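Local coordinates for metallo-beta-lactamase (Chryseobacterium indologenes, PDB 3L6N), which hydrolyses the beta-lactam ring of penicillins, cephalosporins and carbapenems with the help of zinc, giving the bacterium resistance to these antibiotics, at residues A[47-52]-A[198-203]; A[18-23]-A[29-34]. All blocks are in the same frame, centred on the assembly; numbering follows the deposited sequence.

Interaction 1 of 2, residues A[47-52]-A[198-203]; sequences VPWEKV and PGHDEW. With ZN (zinc ion), chain C.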
loop_
_atom_site.group_PDB
_atom_site.type_symbol
_atom_site.label_atom_id
_atom_site.label_comp_id
_atom_site.label_asym_id
_atom_site.label_seq_id
_atom_site.Cartn_x
_atom_site.Cartn_y
_atom_site.Cartn_z
ATOM N N VAL A 47 1.086 -6.005 -1.886
ATOM C CA VAL A 47 1.018 -7.472 -1.830
ATOM C C VAL A 47 1.699 -7.996 -0.565
ATOM O O VAL A 47 2.450 -7.247 0.082
ATOM C CB VAL A 47 1.675 -8.104 -3.083
ATOM C CG1 VAL A 47 0.976 -7.635 -4.357
ATOM C CG2 VAL A 47 3.165 -7.777 -3.148
ATOM N N PRO A 48 1.432 -9.261 -0.188
ATOM C CA PRO A 48 2.145 -9.799 0.984
ATOM C C PRO A 48 3.648 -9.610 0.904
ATOM O O PRO A 48 4.245 -9.716 -0.176
ATOM C CB PRO A 48 1.779 -11.281 0.965
ATOM C CG PRO A 48 0.399 -11.293 0.388
ATOM C CD PRO A 48 0.438 -10.228 -0.698
ATOM N N TRP A 49 4.250 -9.305 2.053
ATOM C CA TRP A 49 5.693 -9.072 2.140
ATOM C C TRP A 49 6.487 -10.280 1.644
ATOM O O TRP A 49 7.498 -10.128 0.954
ATOM C CB TRP A 49 6.100 -8.720 3.574
ATOM C CG TRP A 49 7.296 -7.790 3.664
ATOM C CD1 TRP A 49 8.273 -7.580 2.716
ATOM C CD2 TRP A 49 7.627 -6.940 4.768
ATOM N NE1 TRP A 49 9.182 -6.653 3.167
ATOM C CE2 TRP A 49 8.810 -6.241 4.420
ATOM C CE3 TRP A 49 7.042 -6.704 6.023
ATOM C CZ2 TRP A 49 9.413 -5.308 5.279
ATOM C CZ3 TRP A 49 7.645 -5.762 6.883
ATOM C CH2 TRP A 49 8.824 -5.089 6.501
ATOM N N GLU A 50 6.002 -11.472 1.974
ATOM C CA GLU A 50 6.625 -12.712 1.528
ATOM C C GLU A 50 5.885 -13.267 0.319
ATOM O O GLU A 50 4.704 -13.589 0.403
ATOM C CB GLU A 50 6.639 -13.757 2.657
ATOM C CG GLU A 50 7.426 -13.362 3.906
ATOM C CD GLU A 50 8.933 -13.229 3.688
ATOM O OE1 GLU A 50 9.627 -12.997 4.699
ATOM O OE2 GLU A 50 9.421 -13.340 2.539
ATOM N N LYS A 51 6.589 -13.378 -0.804
ATOM C CA LYS A 51 6.022 -13.930 -2.033
ATOM C C LYS A 51 5.467 -15.346 -1.885
ATOM O O LYS A 51 4.555 -15.724 -2.617
ATOM C CB LYS A 51 7.035 -13.856 -3.178
ATOM C CG LYS A 51 8.230 -14.783 -3.008
ATOM C CD LYS A 51 9.021 -14.900 -4.312
ATOM C CE LYS A 51 9.683 -13.595 -4.704
ATOM N NZ LYS A 51 10.549 -13.770 -5.913
ATOM N N VAL A 52 5.991 -16.115 -0.928
ATOM C CA VAL A 52 5.429 -17.443 -0.669
ATOM C C VAL A 52 3.980 -17.411 -0.164
ATOM O O VAL A 52 3.317 -18.456 -0.115
ATOM C CB VAL A 52 6.327 -18.312 0.258
ATOM C CG1 VAL A 52 7.680 -18.527 -0.394
ATOM C CG2 VAL A 52 6.501 -17.673 1.608
ATOM N N PRO A 198 -0.724 3.729 7.894
ATOM C CA PRO A 198 0.726 3.740 7.692
ATOM C C PRO A 198 1.218 2.418 7.102
ATOM O O PRO A 198 0.603 1.368 7.321
ATOM C CB PRO A 198 1.275 3.928 9.108
ATOM C CG PRO A 198 0.269 3.232 9.993
ATOM C CD PRO A 198 -1.081 3.388 9.285
ATOM N N GLY A 199 2.321 2.475 6.361
ATOM C CA GLY A 199 2.835 1.286 5.674
ATOM C C GLY A 199 3.275 0.146 6.575
ATOM O O GLY A 199 3.118 -1.021 6.219
ATOM N N HIS A 200 3.824 0.488 7.741
ATOM C CA HIS A 200 4.377 -0.500 8.661
ATOM C C HIS A 200 3.903 -0.264 10.087
ATOM O O HIS A 200 3.505 0.847 10.434
ATOM C CB HIS A 200 5.906 -0.437 8.635
ATOM C CG HIS A 200 6.507 -0.763 7.304
ATOM N ND1 HIS A 200 6.777 -2.056 6.912
ATOM C CD2 HIS A 200 6.893 0.032 6.278
ATOM C CE1 HIS A 200 7.307 -2.043 5.702
ATOM N NE2 HIS A 200 7.383 -0.790 5.293
ATOM N N ASP A 201 3.956 -1.320 10.899
ATOM C CA ASP A 201 3.690 -1.241 12.345
ATOM C C ASP A 201 2.211 -0.991 12.648
ATOM O O ASP A 201 1.343 -1.367 11.849
ATOM C CB ASP A 201 4.642 -0.221 13.015
ATOM C CG ASP A 201 6.087 -0.326 12.491
ATOM O OD1 ASP A 201 6.697 -1.416 12.608
ATOM O OD2 ASP A 201 6.620 0.677 11.953
ATOM N N GLU A 202 1.914 -0.388 13.797
ATOM C CA GLU A 202 0.531 -0.174 14.227
ATOM C C GLU A 202 -0.238 0.804 13.337
ATOM O O GLU A 202 0.207 1.934 13.129
ATOM C CB GLU A 202 0.508 0.332 15.675
ATOM C CG GLU A 202 0.434 -0.763 16.715
ATOM C CD GLU A 202 -0.965 -1.368 16.819
ATOM O OE1 GLU A 202 -1.084 -2.483 17.353
ATOM O OE2 GLU A 202 -1.942 -0.736 16.356
ATOM N N TRP A 203 -1.394 0.377 12.821
ATOM C CA TRP A 203 -2.255 1.274 12.048
ATOM C C TRP A 203 -3.339 1.941 12.893
ATOM O O TRP A 203 -3.886 2.969 12.500
ATOM C CB TRP A 203 -2.881 0.562 10.836
ATOM C CG TRP A 203 -3.825 -0.561 11.184
ATOM C CD1 TRP A 203 -3.523 -1.891 11.267
ATOM C CD2 TRP A 203 -5.224 -0.449 11.483
ATOM N NE1 TRP A 203 -4.646 -2.616 11.608
ATOM C CE2 TRP A 203 -5.701 -1.756 11.749
ATOM C CE3 TRP A 203 -6.119 0.623 11.559
ATOM C CZ2 TRP A 203 -7.038 -2.014 12.076
ATOM C CZ3 TRP A 203 -7.442 0.369 11.897
ATOM C CH2 TRP A 203 -7.893 -0.940 12.143
HETATM ZN ZN ZN C . 7.255 -0.258 3.240
HETATM O O HOH W 1 8.864 -0.244 1.920
#

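Interaction 2 of 2, residues A[18-23]-A[29-34]; sequences YKTFGV and YSANSM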
loop_
_atom_site.group_PDB
_atom_site.type_symbol
_atom_site.label_atom_id
_atom_site.label_comp_id
_atom_site.label_asym_id
_atom_site.label_seq_id
_atom_site.Cartn_x
_atom_site.Cartn_y
_atom_site.Cartn_z
ATOM N N TYR A 18 -5.132 -5.319 5.586
ATOM C CA TYR A 18 -4.538 -6.615 5.920
ATOM C C TYR A 18 -3.065 -6.479 6.277
ATOM O O TYR A 18 -2.342 -5.663 5.706
ATOM C CB TYR A 18 -4.808 -7.692 4.852
ATOM C CG TYR A 18 -3.980 -7.642 3.583
ATOM C CD1 TYR A 18 -2.847 -8.450 3.437
ATOM C CD2 TYR A 18 -4.353 -6.838 2.507
ATOM C CE1 TYR A 18 -2.098 -8.446 2.267
ATOM C CE2 TYR A 18 -3.610 -6.828 1.318
ATOM C CZ TYR A 18 -2.482 -7.635 1.207
ATOM O OH TYR A 18 -1.723 -7.634 0.057
ATOM N N LYS A 19 -2.630 -7.268 7.252
ATOM C CA LYS A 19 -1.252 -7.156 7.747
ATOM C C LYS A 19 -0.515 -8.433 7.379
ATOM O O LYS A 19 -1.059 -9.519 7.546
ATOM C CB LYS A 19 -1.223 -7.011 9.275
ATOM C CG LYS A 19 -1.903 -5.790 9.859
ATOM C CD LYS A 19 -1.719 -5.735 11.380
ATOM C CE LYS A 19 -0.263 -5.501 11.789
ATOM N NZ LYS A 19 0.239 -4.090 11.650
ATOM N N THR A 20 0.693 -8.294 6.841
ATOM C CA THR A 20 1.569 -9.454 6.601
ATOM C C THR A 20 2.914 -9.239 7.273
ATOM O O THR A 20 3.277 -8.115 7.625
ATOM C CB THR A 20 1.758 -9.779 5.099
ATOM O OG1 THR A 20 2.523 -8.760 4.447
ATOM C CG2 THR A 20 0.404 -9.954 4.411
ATOM N N PHE A 21 3.639 -10.337 7.464
ATOM C CA PHE A 21 4.834 -10.333 8.297
ATOM C C PHE A 21 6.019 -10.873 7.529
ATOM O O PHE A 21 5.868 -11.740 6.662
ATOM C CB PHE A 21 4.601 -11.204 9.532
ATOM C CG PHE A 21 3.496 -10.707 10.409
ATOM C CD1 PHE A 21 2.188 -11.164 10.237
ATOM C CD2 PHE A 21 3.754 -9.765 11.400
ATOM C CE1 PHE A 21 1.156 -10.680 11.045
ATOM C CE2 PHE A 21 2.734 -9.287 12.213
ATOM C CZ PHE A 21 1.437 -9.744 12.037
ATOM N N GLY A 22 7.195 -10.357 7.863
ATOM C CA GLY A 22 8.444 -10.876 7.298
ATOM C C GLY A 22 9.558 -10.755 8.312
ATOM O O GLY A 22 9.574 -9.821 9.110
ATOM N N VAL A 23 10.482 -11.713 8.280
ATOM C CA VAL A 23 11.663 -11.689 9.151
ATOM C C VAL A 23 12.847 -11.103 8.399
ATOM O O VAL A 23 13.205 -11.575 7.323
ATOM C CB VAL A 23 12.026 -13.102 9.689
ATOM C CG1 VAL A 23 13.322 -13.053 10.529
ATOM C CG2 VAL A 23 10.889 -13.675 10.511
ATOM N N TYR A 29 8.863 -8.198 11.249
ATOM C CA TYR A 29 8.277 -6.887 10.980
ATOM C C TYR A 29 6.913 -7.063 10.320
ATOM O O TYR A 29 6.643 -8.098 9.721
ATOM C CB TYR A 29 9.197 -6.078 10.069
ATOM C CG TYR A 29 10.520 -5.725 10.716
ATOM C CD1 TYR A 29 10.638 -4.599 11.535
ATOM C CD2 TYR A 29 11.645 -6.531 10.526
ATOM C CE1 TYR A 29 11.846 -4.274 12.139
ATOM C CE2 TYR A 29 12.860 -6.212 11.124
ATOM C CZ TYR A 29 12.952 -5.083 11.927
ATOM O OH TYR A 29 14.147 -4.764 12.530
ATOM N N SER A 30 6.079 -6.037 10.444
ATOM C CA SER A 30 4.741 -6.050 9.885
ATOM C C SER A 30 4.663 -5.012 8.776
ATOM O O SER A 30 5.356 -3.985 8.808
ATOM C CB SER A 30 3.727 -5.726 10.984
ATOM O OG SER A 30 2.427 -6.131 10.625
ATOM N N ALA A 31 3.832 -5.296 7.782
ATOM C CA ALA A 31 3.497 -4.312 6.756
ATOM C C ALA A 31 1.993 -4.303 6.619
ATOM O O ALA A 31 1.366 -5.360 6.590
ATOM C CB ALA A 31 4.137 -4.680 5.414
ATOM N N ASN A 32 1.421 -3.106 6.526
ATOM C CA ASN A 32 -0.017 -2.954 6.317
ATOM C C ASN A 32 -0.322 -2.693 4.859
ATOM O O ASN A 32 0.240 -1.788 4.250
ATOM C CB ASN A 32 -0.539 -1.794 7.159
ATOM C CG ASN A 32 -0.177 -1.935 8.604
ATOM O OD1 ASN A 32 -0.435 -2.970 9.221
ATOM N ND2 ASN A 32 0.460 -0.906 9.157
ATOM N N SER A 33 -1.184 -3.533 4.301
ATOM C CA SER A 33 -1.654 -3.378 2.926
ATOM C C SER A 33 -3.171 -3.293 2.978
ATOM O O SER A 33 -3.767 -3.320 4.062
ATOM C CB SER A 33 -1.170 -4.554 2.067
ATOM O OG SER A 33 0.251 -4.492 1.919
ATOM N N MET A 34 -3.808 -3.151 1.818
ATOM C CA MET A 34 -5.269 -3.081 1.796
ATOM C C MET A 34 -5.817 -3.919 0.661
ATOM O O MET A 34 -5.117 -4.209 -0.307
ATOM C CB MET A 34 -5.738 -1.624 1.639
ATOM C CG MET A 34 -5.229 -0.731 2.739
ATOM S SD MET A 34 -6.054 0.867 2.817
ATOM C CE MET A 34 -7.582 0.443 3.671
HETATM O O HOH W 2 1.293 -6.371 3.830
#

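Interaction 1 of 2, residues A[47-52]-A[198-203]
Trp49 and His200 are the whole of this contact: CH2, CZ3 and CZ2 of the indole's six-membered ring come up against CE1 and ND1 of the imidazole. The closest approach is Trp49 CH2 to His200 CE1 at 3.5 Å, and Trp49 CZ3 lies 3.8 Å from His200 ND1. With centroids 5.1 Å apart and planes inclined at 52°, the pair is oblique, a van der Waals contact of two rings that bury just 75 Å² between the segments. No hydrogen bond crosses it.

One atom round the imidazole, His200 NE2 binds the zinc ion at 2.1 Å. Water 1 sits 2.1 Å from the zinc ion, and Asp80 and Cys158 complete the site. The imidazole is held from its other nitrogen too, since ND1 is hydrogen-bonded to the backbone oxygen of Ser30. His200 CG lies anti to the carbonyl carbon (chi1 -62°), which sets the direction of the ring, and the turn about CB-CG (chi2 -86°) points NE2 at the zinc ion and ND1 at Ser30 O.

Further out, the backbone N of Trp49 is hydrogen-bonded to Thr20 OG1, and its indole also touches Asp80, Ala31, Tyr29 and the ring of Phe24. The tryptophan therefore packs beside two zinc ligands at the rim of the active site of a class B beta-lactamase. In this conformer of His200 the bonds to metal and main-chain carbonyl fix the rotation of the ring, and that carbonyl probably makes the histidine a stronger electron donor to zinc.

Interaction 2 of 2, residues A[18-23]-A[29-34]
Lys19 reaches across to Asn32 on the neighbouring strand with a chain that bends near its end. From CB, which leaves the strand on the same face as Asn32, CG passes 3.2 Å from Asn32 OD1. CD runs on beside the same oxygen, after which bends at chi3 (67°) and chi4 (77°) fold the tip back over the partner strand. CE stays near Asn32 OD1, and NZ donates a 2.8 Å hydrogen bond to Asn32 OD1, in the carbonyl plane and on a lone pair. The amide's other end, ND2, is hydrogen-bonded to the backbone oxygens of Pro198 and Asp201, so both ends of this buried group are used and its flip is settled.

Beneath these side chains runs an antiparallel beta hairpin, strands 15-24 and 27-38, part of the larger sheet of the metallo-beta-lactamase alpha-beta/beta-alpha sandwich. Tyr18-Ser33, Thr20-Ala31 and Gly22-Tyr29 are its hydrogen-bonded pairs here; Lys19-Asn32 and Phe21-Ser30 alternate with them as non-hydrogen-bonded pairs, putting the lysine, asparagine, phenylalanine and Ser30 on one face.

On the face of Tyr18 and Ser33, the serine CB sits over the tyrosine ring in a CH-pi contact, 3.7 Å from the ring centroid and offset toward the rim. Tyr18 CG stands between backbone N and carbonyl carbon (chi1 77°), laying the ring across Ser33 and carrying OH to the backbone oxygen of Asp46. Water 2 donates to Ala31 O at 2.9 Å and also meets Ser33 OG and Thr20 OG1, the latter hydrogen-bonded as well to the backbone N of Trp49.

How the interactions relate
From the N terminus, the chain first runs along 18-23, turns, and comes back along 29-34, so interaction 2 closes a short hairpin with five residues between its segments. Interaction 1 opens only afterwards, at 47-52, and closes at 198-203, with 145 residues between them; the two are in series, neither nesting nor crossing, yet their centres are 2 Å apart. They touch directly: Gly199 O lies 2.7 Å from Asn32 N, a probable hydrogen bond between the zinc-site loop and the hairpin. The hairpin thus stands against both loops, linking the seven-stranded sheet to the loop that follows strand 195-198 of the five-stranded one.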